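Local coordinates for D-threo-3-hydroxyaspartate dehydratase (Delftia, PDB 3WQC), which catalyses the pyridoxal-phosphate-dependent deamination of D-threo-3-hydroxyaspartate to oxaloacetate and ammonium, and also acts on two other 3-hydroxyaspartate stereoisomers and D-serine, at residues Q39-A43 against Q44-L48; D157-P160 against L161-I165; Q208-E211 against A212-A216; G276-D280 against K281-I285; Q304-G307 against Y308-C312. All coordinates share one frame; numbering follows the deposited sequence.

Interaction 1. Residues Q39-A43 against Q44-L48; sequences QRMDA and QGVRL
Met-41 packs against Val-46 and Leu-48 on the buried side of this helix end. Its SD lies 3.7 Å from CG2 of Val-46, and its CG lies 4.0 Å from CD1 of Leu-48. The Met-41 chain is bent at chi2 (-57°), which folds SD round to Val-46. Val-243 of strand 242-243 packs on both Met-41 and Val-46 on this tight side. The backbone ends helix 27-44 with a Schellman motif. N of Val-46 donates to O of Met-41 (3.1 Å). N of Gly-45 donates to O of Asp-42 (3.0 Å). Gly-45 has a positive phi (62°), and the chain then runs into strand 47-48 of the barrel domain. On another flank Arg-40 and Gln-44 lie side by side and point the same way, their guanidinium and amide planes 74° apart. NH2 of Arg-40 and NE2 of Gln-44 are 3.2 Å apart, but both are donors and make no bond. Arg-40 NH2 bonds to O of Ala-234 instead, and Gln-44 NE2 weakly to O of Ser-235. With an alanine in place of Arg-40, the Ala-234 carbonyl would probably be left without this donor, and the Gln-44 amide would lose its neighbour. The solvent side is looser, with Asp-42 exposed. A water donates there to OD1 of Asp-42 (2.7 Å) and to O of Val-46 (2.6 Å). Gln-38 NE2 is a second partner of that carboxylate oxygen.

Interaction 2. Residues D157-P160 against L161-I165; sequences DDTP and LLLAI
Asp-158 caps the N-terminus of helix 159-171, and its carboxylate lies across the start of the Leu-161 side chain. It is the N-cap residue, in the barrel domain. OD1 of Asp-158 accepts from N of Leu-161 at 3.2 Å. The N-H comes from above the carboxylate plane, 60° out of it. With CG opposite the backbone N (chi1 -168°), the carboxylate swings forward over the first turn. Its other oxygen, OD2, then rests 3.5 Å from CB of Leu-161, so the aspartate both caps the backbone and touches the leucine. A leucine in place of Asp-158 would probably leave the N-H of Leu-161 without its cap and the helix start without a compensating negative charge. Thr-159 and Leu-163 are arranged differently. They lie side by side and point the same way, one helical turn apart, with CG2 of Thr-159 4.1 Å from CD2 of Leu-163. Pro-160 lies in this first turn, where its missing N-H costs the helix no bond, while its O accepts from N of Ala-164. Leu-162 is buried and turns inward, onto Ile-143 and Ile-145 of strand 140-146. Leu-161 packs on Val-122 of helix 122-135. Under these side chains the regular helical bonding already begins at the cap residue. N of Leu-162 points almost straight at O of Asp-158, at 2.9 Å with an angle of 174° at the hydrogen.

Interaction 3. Residues Q208-E211 against A212-A216; sequences QAAE and ALRAA
Four successive i to i+4 hydrogen bonds join residues 208-211 to 212-215, in the last turns of helix 192-215. The first runs from N of Ala-212 to O of Gln-208 (3.0 Å). The next three bonds join Leu-213 to Ala-209, Arg-214 to Ala-210 and Ala-215 to Glu-211. The last is the shortest, 2.8 Å from N of Ala-215 to O of Glu-211. Ala-216 is the first residue to leave helical angles.

Arg-214 carries the main side-chain contact. Its CG stands beside its own backbone N (chi1 -68°), and the chain runs extended from CG to NE, back along the helix. This lays the guanidinium over Ala-210. CB of Ala-210 sits 3.7 Å above the guanidinium plane, toward its rim, and is 3.8 Å from NH2 of Arg-214. The aliphatic part of the arginine passes close to the Ala-210 carbonyl. Glu-211 comes near the same guanidinium, with its CG 4.1 Å from NH1 of Arg-214. The carboxylate itself stays apart: OE1 of Glu-211 is 5.1 Å from NH1 of Arg-214, and the two planes are 59° apart. Leu-213 and Ala-210 are buried against Val-179 of strand 175-180, while Ala-209 and Ala-212 face helix 159-171.

NH2 of Arg-214 bonds to O of Cys-220. The arginine therefore ties the helix end to the loop before strand 222-225 through a backbone carbonyl. With Glu-211, by contrast, it probably shares no more than a modest electrostatic attraction.

Interaction 4. Residues G276-D280 against K281-I285; sequences GHQAD and KGWAI
O of Gln-278 accepts two backbone N-H groups, from Trp-283 and from Lys-281, both at 3.1 Å. They arrive from opposite faces of the carbonyl plane. Gly-282 and Trp-283 together face Gln-278, which makes a G1 beta bulge at the end of the hairpin of strands 268-278 and 283-286. Gly-282 has the positive phi (70°) of that bulge. Further along, N of Ile-285 donates almost straight to O of Gly-276 (2.8 Å). On one face of the sheet CG of Gln-278 lies 3.7 Å from CE3 of Trp-283, with the amide and indole planes 73° apart. CE of Lys-281 lies over one indole face, 3.5 Å above it and toward the rim. On the other face CD2 of His-277 touches CB of Ala-284 (3.9 Å). NE2 of His-277 bonds outward to O of Phe-349. The Gln-278 amide reaches the second subunit, where its NE2 donates to O of Arg-151 and O of Gly-153. Arg-151 is a pyridoxal-phosphate pocket residue of that subunit. The bulge thus satisfies the Gln-278 carbonyl within the hairpin, while NE2 of Gln-278 is left to bond across the subunit interface, probably helping to hold the backbone at Arg-151 of the second subunit.

Interaction 5. Residues Q304-G307 against Y308-C312; sequences QDFG and YGQVC
O of Phe-306 accepts from N of Gly-309 at 2.9 Å. This bond closes a type II' beta turn. Gly-307 has the positive phi (59°) of that turn's second position, where a CB would clash with N of Tyr-308. An Asx turn overlaps it: OD1 of Asp-305 takes the N-H of Gly-307 (2.9 Å), which enters from above the carboxylate plane. The same oxygen forms a salt bridge with Arg-297. Past the turn, Gln-310 comes back to the Phe-306 ring. Its OE1 lies in the ring plane at the edge, 3.3 Å from both CD1 and CE1 of Phe-306. The amide and ring planes are nearly perpendicular, 88° apart. A bend at chi2 (61°) brings the amide there. CG of Gln-304 lies over one face of the ring, 3.7 Å above it and toward the rim, and Leu-253 of helix 253-258 also packs on Phe-306. The turn leads into strand 310-312, which pairs with strand 354-358 in the C-terminal domain. NE2 of Gln-310 donates to O of Val-311 (2.9 Å), which lies in the amide plane. That bond fixes the flip of the buried amide and directs its oxygen at the ring edge, where the weakly positive C-H groups probably suit it.

In the fold
Interactions 1, 2 and 3 belong to the N-terminal barrel domain, and interactions 4 and 5 to the C-terminal domain. Interactions 2 and 3 touch each other: helices 159-171 and 192-215 pack together there, with CD1 of Leu-162 3.8 Å from CA of Ala-209. Interaction 2 is a surface helix start with a carboxylate cap. Interactions 1 and 3 are partly buried helix ends, one closed by a glycine and one with an arginine bonded to a neighbouring loop. Interactions 4 and 5 reach the same mixed sheet, with centres about 17 Å apart. Interaction 5 is buried and relies on a glycine-bearing turn and a glutamine amide. Interaction 4, a partly buried hairpin end, alone of the five meets the second subunit.

Interaction 1. Residues Q39-A43 against Q44-L48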
# COMPACT_ATOMS: atom_id res chain seq x y z
N GLN B 39 -0.12 29.93 8.09
CA GLN B 39 0.12 31.36 7.87
C GLN B 39 -0.54 31.82 6.55
O GLN B 39 -1.03 32.95 6.42
CB GLN B 39 1.65 31.65 7.83
CG GLN B 39 2.19 31.49 9.24
CD GLN B 39 3.69 31.42 9.35
OE1 GLN B 39 4.45 31.58 8.34
NE2 GLN B 39 4.17 31.19 10.61
N ARG B 40 -0.47 31.00 5.51
CA ARG B 40 -1.03 31.38 4.23
C ARG B 40 -2.55 31.52 4.36
O ARG B 40 -3.16 32.50 3.83
CB ARG B 40 -0.66 30.40 3.10
CG ARG B 40 -1.27 30.91 1.83
CD ARG B 40 -0.73 30.20 0.68
NE ARG B 40 -0.54 31.15 -0.38
CZ ARG B 40 -1.42 31.52 -1.31
NH1 ARG B 40 -0.92 32.43 -2.16
NH2 ARG B 40 -2.74 31.00 -1.41
N MET B 41 -3.17 30.58 5.05
CA MET B 41 -4.64 30.69 5.25
C MET B 41 -5.05 31.89 6.11
O MET B 41 -6.02 32.59 5.79
CB MET B 41 -5.22 29.41 5.80
CG MET B 41 -4.93 28.20 4.89
SD MET B 41 -5.54 28.45 3.20
CE MET B 41 -4.11 28.77 2.23
N ASP B 42 -4.26 32.20 7.15
CA ASP B 42 -4.51 33.38 8.01
C ASP B 42 -4.39 34.62 7.12
O ASP B 42 -5.27 35.52 7.20
CB ASP B 42 -3.49 33.41 9.12
CG ASP B 42 -3.72 32.35 10.18
OD1 ASP B 42 -4.79 31.71 10.27
OD2 ASP B 42 -2.76 32.13 10.94
N ALA B 43 -3.41 34.63 6.18
CA ALA B 43 -3.21 35.81 5.31
C ALA B 43 -4.42 36.02 4.35
O ALA B 43 -4.75 37.18 4.00
CB ALA B 43 -1.90 35.72 4.53
N GLN B 44 -5.04 34.90 3.94
CA GLN B 44 -6.23 34.83 3.08
C GLN B 44 -7.53 35.08 3.90
O GLN B 44 -8.58 35.34 3.29
CB GLN B 44 -6.32 33.51 2.28
CG GLN B 44 -5.18 33.23 1.30
CD GLN B 44 -5.34 33.98 -0.01
OE1 GLN B 44 -6.04 34.95 -0.08
NE2 GLN B 44 -4.73 33.49 -1.05
N GLY B 45 -7.47 35.12 5.24
CA GLY B 45 -8.68 35.23 6.13
C GLY B 45 -9.62 34.03 6.00
O GLY B 45 -10.86 34.25 6.10
N VAL B 46 -9.10 32.80 5.74
CA VAL B 46 -9.95 31.64 5.71
C VAL B 46 -9.53 30.65 6.81
O VAL B 46 -8.31 30.65 7.24
CB VAL B 46 -9.99 30.95 4.32
CG1 VAL B 46 -10.46 31.97 3.30
CG2 VAL B 46 -8.60 30.41 3.89
N ARG B 47 -10.42 29.75 7.21
CA ARG B 47 -10.10 28.67 8.14
C ARG B 47 -9.30 27.61 7.34
O ARG B 47 -9.44 27.47 6.09
CB ARG B 47 -11.34 28.02 8.68
CG ARG B 47 -12.06 29.02 9.56
CD ARG B 47 -13.00 28.27 10.42
NE ARG B 47 -14.22 27.91 9.76
CZ ARG B 47 -15.29 28.73 9.72
NH1 ARG B 47 -15.19 29.93 10.24
NH2 ARG B 47 -16.45 28.38 9.13
N LEU B 48 -8.45 26.87 8.08
CA LEU B 48 -7.78 25.67 7.48
C LEU B 48 -8.36 24.49 8.18
O LEU B 48 -8.35 24.38 9.42
CB LEU B 48 -6.24 25.71 7.81
CG LEU B 48 -5.49 24.50 7.31
CD1 LEU B 48 -5.53 24.31 5.81
CD2 LEU B 48 -4.02 24.55 7.75
O HOH W 1 -7.32 31.72 9.39

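Interaction 2. Residues D157-P160 against L161-I165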
# COMPACT_ATOMS: atom_id res chain seq x y z
N ASP B 157 -22.28 24.69 -12.69
CA ASP B 157 -23.30 25.38 -13.45
C ASP B 157 -24.62 24.61 -13.56
O ASP B 157 -25.52 25.07 -14.29
CB ASP B 157 -22.84 25.70 -14.82
CG ASP B 157 -22.24 24.62 -15.48
OD1 ASP B 157 -22.17 23.44 -14.94
OD2 ASP B 157 -21.71 24.99 -16.53
N ASP B 158 -24.76 23.51 -12.82
CA ASP B 158 -25.92 22.64 -12.94
C ASP B 158 -26.98 23.10 -11.91
O ASP B 158 -27.29 22.35 -10.95
CB ASP B 158 -25.53 21.16 -12.78
CG ASP B 158 -26.69 20.25 -13.20
OD1 ASP B 158 -27.92 20.79 -13.32
OD2 ASP B 158 -26.43 19.01 -13.35
N THR B 159 -27.49 24.33 -12.07
CA THR B 159 -28.46 24.92 -11.10
C THR B 159 -29.61 23.94 -10.84
O THR B 159 -30.03 23.82 -9.70
CB THR B 159 -28.91 26.30 -11.58
OG1 THR B 159 -27.73 27.13 -11.53
CG2 THR B 159 -29.88 26.94 -10.69
N PRO B 160 -30.23 23.36 -11.87
CA PRO B 160 -31.42 22.54 -11.57
C PRO B 160 -31.07 21.37 -10.59
O PRO B 160 -31.87 21.08 -9.67
CB PRO B 160 -31.85 22.05 -12.95
CG PRO B 160 -31.41 23.15 -13.90
CD PRO B 160 -30.01 23.49 -13.33
N LEU B 161 -29.94 20.72 -10.81
CA LEU B 161 -29.61 19.56 -9.94
C LEU B 161 -29.17 20.08 -8.56
O LEU B 161 -29.54 19.49 -7.53
CB LEU B 161 -28.52 18.68 -10.51
CG LEU B 161 -27.98 17.52 -9.67
CD1 LEU B 161 -29.16 16.59 -9.38
CD2 LEU B 161 -26.88 16.77 -10.43
N LEU B 162 -28.41 21.18 -8.51
CA LEU B 162 -28.01 21.81 -7.19
C LEU B 162 -29.28 22.08 -6.39
O LEU B 162 -29.35 21.79 -5.18
CB LEU B 162 -27.30 23.17 -7.32
CG LEU B 162 -25.92 23.17 -7.64
CD1 LEU B 162 -25.48 24.65 -7.87
CD2 LEU B 162 -25.13 22.61 -6.41
N LEU B 163 -30.27 22.76 -7.03
CA LEU B 163 -31.47 23.10 -6.26
C LEU B 163 -32.23 21.85 -5.82
O LEU B 163 -32.87 21.83 -4.75
CB LEU B 163 -32.39 24.06 -7.04
CG LEU B 163 -31.95 25.52 -6.98
CD1 LEU B 163 -30.54 25.90 -6.69
CD2 LEU B 163 -32.77 26.40 -7.89
N ALA B 164 -32.31 20.86 -6.76
CA ALA B 164 -33.08 19.66 -6.41
C ALA B 164 -32.47 18.95 -5.17
O ALA B 164 -33.16 18.55 -4.25
CB ALA B 164 -33.06 18.67 -7.60
N ILE B 165 -31.12 18.90 -5.15
CA ILE B 165 -30.47 18.28 -3.98
C ILE B 165 -30.62 19.17 -2.75
O ILE B 165 -30.96 18.66 -1.64
CB ILE B 165 -28.97 18.08 -4.31
CG1 ILE B 165 -28.82 17.06 -5.45
CG2 ILE B 165 -28.19 17.64 -3.05
CD1 ILE B 165 -27.38 17.07 -6.02

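Interaction 3. Residues Q208-E211 against A212-A216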
# COMPACT_ATOMS: atom_id res chain seq x y z
N GLN B 208 -19.77 29.99 -7.06
CA GLN B 208 -20.94 30.04 -7.97
C GLN B 208 -22.04 29.10 -7.48
O GLN B 208 -23.23 29.47 -7.46
CB GLN B 208 -20.51 29.62 -9.39
CG GLN B 208 -21.61 29.48 -10.45
CD GLN B 208 -21.10 28.96 -11.79
OE1 GLN B 208 -19.91 28.60 -11.89
NE2 GLN B 208 -21.97 28.67 -12.69
N ALA B 209 -21.65 27.88 -7.07
CA ALA B 209 -22.69 26.92 -6.61
C ALA B 209 -23.36 27.48 -5.36
O ALA B 209 -24.59 27.38 -5.20
CB ALA B 209 -22.03 25.57 -6.31
N ALA B 210 -22.54 28.03 -4.40
CA ALA B 210 -23.13 28.54 -3.13
C ALA B 210 -24.12 29.69 -3.50
O ALA B 210 -25.21 29.76 -2.90
CB ALA B 210 -22.05 29.06 -2.21
N GLU B 211 -23.67 30.55 -4.42
CA GLU B 211 -24.54 31.70 -4.76
C GLU B 211 -25.85 31.28 -5.42
O GLU B 211 -26.90 31.92 -5.25
CB GLU B 211 -23.80 32.70 -5.63
CG GLU B 211 -22.74 33.39 -4.80
CD GLU B 211 -21.85 34.30 -5.62
OE1 GLU B 211 -21.01 35.07 -5.05
OE2 GLU B 211 -21.94 34.31 -6.87
N ALA B 212 -25.80 30.19 -6.20
CA ALA B 212 -27.05 29.65 -6.85
C ALA B 212 -27.99 29.12 -5.75
O ALA B 212 -29.19 29.40 -5.77
CB ALA B 212 -26.69 28.58 -7.87
N LEU B 213 -27.45 28.33 -4.79
CA LEU B 213 -28.31 27.82 -3.72
C LEU B 213 -28.95 29.01 -2.96
O LEU B 213 -30.14 29.00 -2.65
CB LEU B 213 -27.46 26.98 -2.75
CG LEU B 213 -27.05 25.61 -3.33
CD1 LEU B 213 -25.91 25.09 -2.40
CD2 LEU B 213 -28.24 24.62 -3.35
N ARG B 214 -28.10 29.99 -2.59
CA ARG B 214 -28.64 31.11 -1.77
C ARG B 214 -29.64 31.96 -2.60
O ARG B 214 -30.62 32.45 -2.06
CB ARG B 214 -27.46 32.01 -1.36
CG ARG B 214 -26.52 31.25 -0.37
CD ARG B 214 -25.30 32.30 -0.12
NE ARG B 214 -24.25 31.74 0.52
CZ ARG B 214 -23.00 31.92 0.23
NH1 ARG B 214 -22.54 32.82 -0.71
NH2 ARG B 214 -22.19 31.21 0.91
N ALA B 215 -29.42 32.05 -3.93
CA ALA B 215 -30.38 32.80 -4.80
C ALA B 215 -31.77 32.09 -4.79
O ALA B 215 -32.79 32.76 -4.94
CB ALA B 215 -29.83 32.92 -6.23
N ALA B 216 -31.81 30.78 -4.54
CA ALA B 216 -33.05 29.99 -4.43
C ALA B 216 -33.60 30.00 -3.02
O ALA B 216 -34.55 29.23 -2.71
CB ALA B 216 -32.78 28.54 -4.95

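Interaction 4. Residues G276-D280 against K281-I285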
# COMPACT_ATOMS: atom_id res chain seq x y z
N GLY B 276 22.38 -6.03 0.22
CA GLY B 276 23.08 -6.80 -0.82
C GLY B 276 23.40 -5.93 -2.00
O GLY B 276 23.10 -4.72 -1.98
N HIS B 277 24.05 -6.53 -3.02
CA HIS B 277 24.38 -5.85 -4.25
C HIS B 277 24.27 -6.75 -5.48
O HIS B 277 24.35 -8.00 -5.36
CB HIS B 277 25.83 -5.35 -4.19
CG HIS B 277 26.11 -4.43 -3.05
ND1 HIS B 277 26.49 -4.85 -1.78
CD2 HIS B 277 25.93 -3.07 -2.96
CE1 HIS B 277 26.62 -3.78 -0.97
NE2 HIS B 277 26.25 -2.69 -1.68
N GLN B 278 24.23 -6.13 -6.69
CA GLN B 278 24.65 -6.83 -7.99
C GLN B 278 25.68 -5.87 -8.60
O GLN B 278 25.35 -4.86 -9.24
CB GLN B 278 23.47 -7.11 -8.95
CG GLN B 278 22.50 -8.17 -8.45
CD GLN B 278 23.11 -9.56 -8.22
OE1 GLN B 278 24.30 -9.81 -8.56
NE2 GLN B 278 22.37 -10.45 -7.63
N ALA B 279 26.95 -6.08 -8.27
CA ALA B 279 27.98 -5.06 -8.55
C ALA B 279 28.10 -4.80 -10.03
O ALA B 279 28.35 -3.62 -10.42
CB ALA B 279 29.34 -5.48 -7.93
N ASP B 280 27.92 -5.83 -10.87
CA ASP B 280 28.15 -5.64 -12.31
C ASP B 280 27.06 -4.82 -12.97
O ASP B 280 27.24 -4.29 -14.09
CB ASP B 280 28.38 -6.95 -13.05
CG ASP B 280 27.22 -7.88 -13.00
OD1 ASP B 280 26.22 -7.62 -12.27
OD2 ASP B 280 27.38 -8.93 -13.63
N LYS B 281 25.94 -4.68 -12.27
CA LYS B 281 24.86 -3.85 -12.78
C LYS B 281 24.80 -2.53 -12.04
O LYS B 281 23.89 -1.73 -12.31
CB LYS B 281 23.50 -4.58 -12.61
CG LYS B 281 23.39 -5.82 -13.49
CD LYS B 281 21.97 -6.40 -13.55
CE LYS B 281 21.69 -7.35 -12.37
NZ LYS B 281 20.61 -8.29 -12.78
N GLY B 282 25.66 -2.28 -11.06
CA GLY B 282 25.59 -1.04 -10.26
C GLY B 282 24.37 -1.01 -9.32
O GLY B 282 23.86 0.09 -9.02
N TRP B 283 23.88 -2.20 -8.87
CA TRP B 283 22.73 -2.21 -7.95
C TRP B 283 23.12 -2.35 -6.54
O TRP B 283 23.99 -3.22 -6.23
CB TRP B 283 21.88 -3.44 -8.19
CG TRP B 283 21.10 -3.47 -9.49
CD1 TRP B 283 21.10 -2.50 -10.53
CD2 TRP B 283 20.21 -4.55 -9.92
NE1 TRP B 283 20.26 -2.90 -11.53
CE2 TRP B 283 19.68 -4.15 -11.22
CE3 TRP B 283 19.84 -5.80 -9.40
CZ2 TRP B 283 18.80 -4.97 -11.96
CZ3 TRP B 283 18.91 -6.58 -10.11
CH2 TRP B 283 18.42 -6.19 -11.39
N ALA B 284 22.55 -1.53 -5.63
CA ALA B 284 22.53 -1.90 -4.20
C ALA B 284 21.09 -2.37 -3.92
O ALA B 284 20.15 -1.81 -4.45
CB ALA B 284 22.89 -0.68 -3.29
N ILE B 285 20.92 -3.42 -3.12
CA ILE B 285 19.60 -3.91 -2.79
C ILE B 285 19.32 -3.44 -1.35
O ILE B 285 20.16 -3.64 -0.42
CB ILE B 285 19.55 -5.47 -2.88
CG1 ILE B 285 20.06 -6.07 -4.24
CG2 ILE B 285 18.16 -5.94 -2.49
CD1 ILE B 285 19.56 -5.41 -5.38

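Interaction 5. Residues Q304-G307 against Y308-C312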
# COMPACT_ATOMS: atom_id res chain seq x y z
N GLN B 304 10.40 14.90 -13.60
CA GLN B 304 11.53 14.12 -13.12
C GLN B 304 11.01 12.83 -12.45
O GLN B 304 10.30 12.87 -11.42
CB GLN B 304 12.35 14.94 -12.14
CG GLN B 304 13.57 14.07 -11.72
CD GLN B 304 14.65 14.93 -11.06
OE1 GLN B 304 14.48 16.13 -10.86
NE2 GLN B 304 15.74 14.32 -10.71
N ASP B 305 11.38 11.70 -13.03
CA ASP B 305 10.92 10.39 -12.50
C ASP B 305 11.87 9.96 -11.40
O ASP B 305 13.10 9.83 -11.66
CB ASP B 305 10.92 9.41 -13.68
CG ASP B 305 10.44 8.02 -13.31
OD1 ASP B 305 10.10 7.78 -12.14
OD2 ASP B 305 10.33 7.21 -14.22
N PHE B 306 11.36 9.76 -10.19
CA PHE B 306 12.20 9.34 -9.05
C PHE B 306 12.07 7.82 -8.77
O PHE B 306 12.47 7.40 -7.67
CB PHE B 306 11.84 10.17 -7.83
CG PHE B 306 12.29 11.60 -7.93
CD1 PHE B 306 13.63 11.95 -7.58
CD2 PHE B 306 11.41 12.61 -8.29
CE1 PHE B 306 14.02 13.30 -7.58
CE2 PHE B 306 11.81 13.95 -8.33
CZ PHE B 306 13.11 14.30 -7.98
N GLY B 307 11.52 7.02 -9.67
CA GLY B 307 11.37 5.56 -9.45
C GLY B 307 10.55 5.38 -8.20
O GLY B 307 9.54 6.09 -8.03
N TYR B 308 10.96 4.46 -7.30
CA TYR B 308 10.29 4.24 -6.06
C TYR B 308 10.82 5.11 -4.92
O TYR B 308 10.45 4.91 -3.75
CB TYR B 308 10.34 2.74 -5.67
CG TYR B 308 9.41 1.94 -6.51
CD1 TYR B 308 9.78 1.33 -7.75
CD2 TYR B 308 8.07 1.72 -6.05
CE1 TYR B 308 8.86 0.61 -8.53
CE2 TYR B 308 7.17 1.02 -6.85
CZ TYR B 308 7.55 0.45 -8.02
OH TYR B 308 6.67 -0.28 -8.75
N GLY B 309 11.66 6.13 -5.24
CA GLY B 309 11.99 7.12 -4.23
C GLY B 309 13.39 7.68 -4.44
O GLY B 309 14.25 6.98 -5.00
N GLN B 310 13.58 8.89 -3.94
CA GLN B 310 14.91 9.53 -3.98
C GLN B 310 15.75 9.09 -2.79
O GLN B 310 15.36 9.21 -1.65
CB GLN B 310 14.74 11.06 -3.91
CG GLN B 310 16.07 11.83 -3.76
CD GLN B 310 16.98 11.58 -4.95
OE1 GLN B 310 16.58 11.75 -6.11
NE2 GLN B 310 18.27 11.16 -4.67
N VAL B 311 16.99 8.64 -3.07
CA VAL B 311 17.88 8.18 -1.97
C VAL B 311 18.48 9.40 -1.24
O VAL B 311 18.99 10.38 -1.96
CB VAL B 311 19.01 7.36 -2.58
CG1 VAL B 311 20.08 7.04 -1.52
CG2 VAL B 311 18.44 6.08 -3.20
N CYS B 312 18.52 9.39 0.08
CA CYS B 312 19.19 10.38 0.89
C CYS B 312 20.10 9.61 1.83
O CYS B 312 19.89 8.39 2.10
CB CYS B 312 18.18 11.12 1.78
SG CYS B 312 16.92 11.96 0.81